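Local coordinates for DUF871 domain-containing protein (PDB 2P0O), which is of unknown function but probably acts as a 6-phospho-N-acetylmuramidase, cleaving glycosides of 6-phosphorylated N-acetylmuramic acid, at residues 245-250 with 336-341. Sequence-based numbering, arbitrary orientation.
Unlike the reference sequence in segment 336-341: Asp340 (reference Glu).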
loop_
_atom_site.group_PDB
_atom_site.type_symbol
_atom_site.label_atom_id
_atom_site.label_comp_id
_atom_site.label_asym_id
_atom_site.label_seq_id
_atom_site.Cartn_x
_atom_site.Cartn_y
_atom_site.Cartn_z
ATOM N N LEU A 245 3.168 -1.145 -15.469
ATOM C CA LEU A 245 4.546 -1.619 -15.273
ATOM C C LEU A 245 5.447 -1.120 -16.386
ATOM O O LEU A 245 4.984 -0.911 -17.506
ATOM C CB LEU A 245 4.620 -3.168 -15.228
ATOM C CG LEU A 245 3.697 -4.004 -14.346
ATOM C CD1 LEU A 245 2.349 -4.197 -15.060
ATOM C CD2 LEU A 245 4.301 -5.394 -13.999
ATOM N N GLU A 246 6.727 -0.939 -16.075
ATOM C CA GLU A 246 7.750 -0.516 -17.051
ATOM C C GLU A 246 8.594 -1.677 -17.570
ATOM O O GLU A 246 8.801 -2.673 -16.869
ATOM C CB GLU A 246 8.662 0.555 -16.450
ATOM C CG GLU A 246 8.114 1.956 -16.568
ATOM C CD GLU A 246 8.981 3.029 -15.878
ATOM O OE1 GLU A 246 10.092 2.724 -15.363
ATOM O OE2 GLU A 246 8.546 4.211 -15.886
ATOM N N VAL A 247 9.081 -1.544 -18.800
ATOM C CA VAL A 247 9.932 -2.553 -19.395
ATOM C C VAL A 247 11.222 -1.903 -19.809
ATOM O O VAL A 247 11.250 -0.683 -20.041
ATOM C CB VAL A 247 9.263 -3.260 -20.645
ATOM C CG1 VAL A 247 8.057 -4.048 -20.232
ATOM C CG2 VAL A 247 8.930 -2.240 -21.815
ATOM N N ALA A 248 12.290 -2.701 -19.899
ATOM C CA ALA A 248 13.597 -2.200 -20.342
ATOM C C ALA A 248 13.532 -1.760 -21.799
ATOM O O ALA A 248 12.752 -2.315 -22.561
ATOM C CB ALA A 248 14.691 -3.287 -20.176
ATOM N N PRO A 249 14.386 -0.789 -22.211
ATOM C CA PRO A 249 14.505 -0.460 -23.638
ATOM C C PRO A 249 14.847 -1.698 -24.468
ATOM O O PRO A 249 15.542 -2.574 -23.989
ATOM C CB PRO A 249 15.695 0.528 -23.668
ATOM C CG PRO A 249 15.672 1.172 -22.296
ATOM C CD PRO A 249 15.312 0.019 -21.388
ATOM N N SER A 250 14.344 -1.775 -25.694
ATOM C CA SER A 250 14.676 -2.863 -26.602
ATOM C C SER A 250 14.685 -2.394 -28.032
ATOM O O SER A 250 14.003 -1.441 -28.396
ATOM C CB SER A 250 13.678 -4.011 -26.469
ATOM O OG SER A 250 13.852 -4.946 -27.524
ATOM N N THR A 336 11.598 -7.945 -24.343
ATOM C CA THR A 336 12.153 -7.075 -23.322
ATOM C C THR A 336 11.857 -7.752 -21.986
ATOM O O THR A 336 11.419 -8.911 -21.969
ATOM C CB THR A 336 11.589 -5.622 -23.436
ATOM O OG1 THR A 336 12.073 -4.838 -22.361
ATOM C CG2 THR A 336 10.057 -5.587 -23.379
ATOM N N ARG A 337 12.078 -7.026 -20.891
ATOM C CA ARG A 337 11.889 -7.537 -19.551
ATOM C C ARG A 337 11.272 -6.476 -18.645
ATOM O O ARG A 337 11.676 -5.322 -18.711
ATOM C CB ARG A 337 13.245 -7.951 -18.977
ATOM C CG ARG A 337 13.099 -8.893 -17.772
ATOM C CD ARG A 337 14.418 -9.511 -17.353
ATOM N NE ARG A 337 14.185 -10.306 -16.147
ATOM C CZ ARG A 337 15.121 -10.719 -15.298
ATOM N NH1 ARG A 337 16.416 -10.471 -15.516
ATOM N NH2 ARG A 337 14.747 -11.404 -14.222
ATOM N N ILE A 338 10.320 -6.865 -17.786
ATOM C CA ILE A 338 9.826 -5.977 -16.739
ATOM C C ILE A 338 10.936 -5.466 -15.845
ATOM O O ILE A 338 11.774 -6.221 -15.395
ATOM C CB ILE A 338 8.804 -6.696 -15.780
ATOM C CG1 ILE A 338 7.686 -7.389 -16.590
ATOM C CG2 ILE A 338 8.283 -5.696 -14.709
ATOM C CD1 ILE A 338 6.791 -6.405 -17.385
ATOM N N ILE A 339 10.913 -4.170 -15.586
ATOM C CA ILE A 339 11.879 -3.477 -14.723
ATOM C C ILE A 339 11.935 -4.145 -13.346
ATOM O O ILE A 339 10.899 -4.524 -12.792
ATOM C CB ILE A 339 11.478 -1.945 -14.661
ATOM C CG1 ILE A 339 11.875 -1.248 -15.971
ATOM C CG2 ILE A 339 12.008 -1.191 -13.458
ATOM C CD1 ILE A 339 13.174 -1.700 -16.570
ATOM N N ASP A 340 13.143 -4.307 -12.818
ATOM C CA ASP A 340 13.331 -5.025 -11.551
ATOM C C ASP A 340 12.308 -4.567 -10.510
ATOM O O ASP A 340 11.637 -5.382 -9.880
ATOM C CB ASP A 340 14.757 -4.820 -11.014
ATOM C CG ASP A 340 15.124 -5.804 -9.931
ATOM O OD1 ASP A 340 14.213 -6.444 -9.376
ATOM O OD2 ASP A 340 16.342 -5.947 -9.622
ATOM N N LYS A 341 12.200 -3.255 -10.359
ATOM C CA LYS A 341 11.334 -2.626 -9.367
ATOM C C LYS A 341 9.841 -2.964 -9.555
ATOM O O LYS A 341 9.076 -2.945 -8.592
ATOM C CB LYS A 341 11.592 -1.096 -9.339
ATOM C CG LYS A 341 10.428 -0.206 -8.818
ATOM C CD LYS A 341 10.481 0.072 -7.292
ATOM C CE LYS A 341 9.732 1.368 -6.916
ATOM N NZ LYS A 341 9.963 1.831 -5.455
#
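Glu246 O is gripped twice: the N-H of Ile339 points almost straight at it (N to O 2.9 Å, 177° at the hydrogen), though from above the carbonyl plane, and the CA-H of Ile338 adds a weaker contact. The carbonyl of Arg337 is held by a similar pair, but with the N-H of Ala248 in its plane (N to O 2.9 Å) and the CA-H of Val247 beside it. These two N-H bonds flank Val247 and Ile338, a non-hydrogen-bonded antiparallel pair forming a single bridge where strand 242-247 ends and just beyond the end of 332-337. The same Ala248 offers its carbonyl to the hydroxyl of Thr336, anti to its backbone N (chi1 175°), which donates from above the carbonyl plane, OG1 to O 2.6 Å. That torsion leaves CG2 in the crowded position between N and the carbonyl carbon, where it meets Val247 CB at 3.7 Å, the two side chains crossing at about a right angle. Val247 CG1 also touches the tip of Ile338, CD1, whose CG2 branch approaches Leu245 CD2. Ile339 lies along the 246-248 backbone: CG1 packs against Glu246 CB, and CD1 reaches the amide N of Ala248 at 3.6 Å. Glu246 OE1 forms a salt bridge with Arg229 of helix 228-240 in the TIM-barrel part, and OE2 takes the N-H of Ile363. Because strand 242-247 also pairs with 354-359, and 332-337 with 304-308, the bridge joins two sheets of the C-terminal, cyclophilin-like part. This join therefore depends mainly on backbone pairing, with one side-chain bond, from Thr336, fixing the Ala248 carbonyl where regular pairing ends.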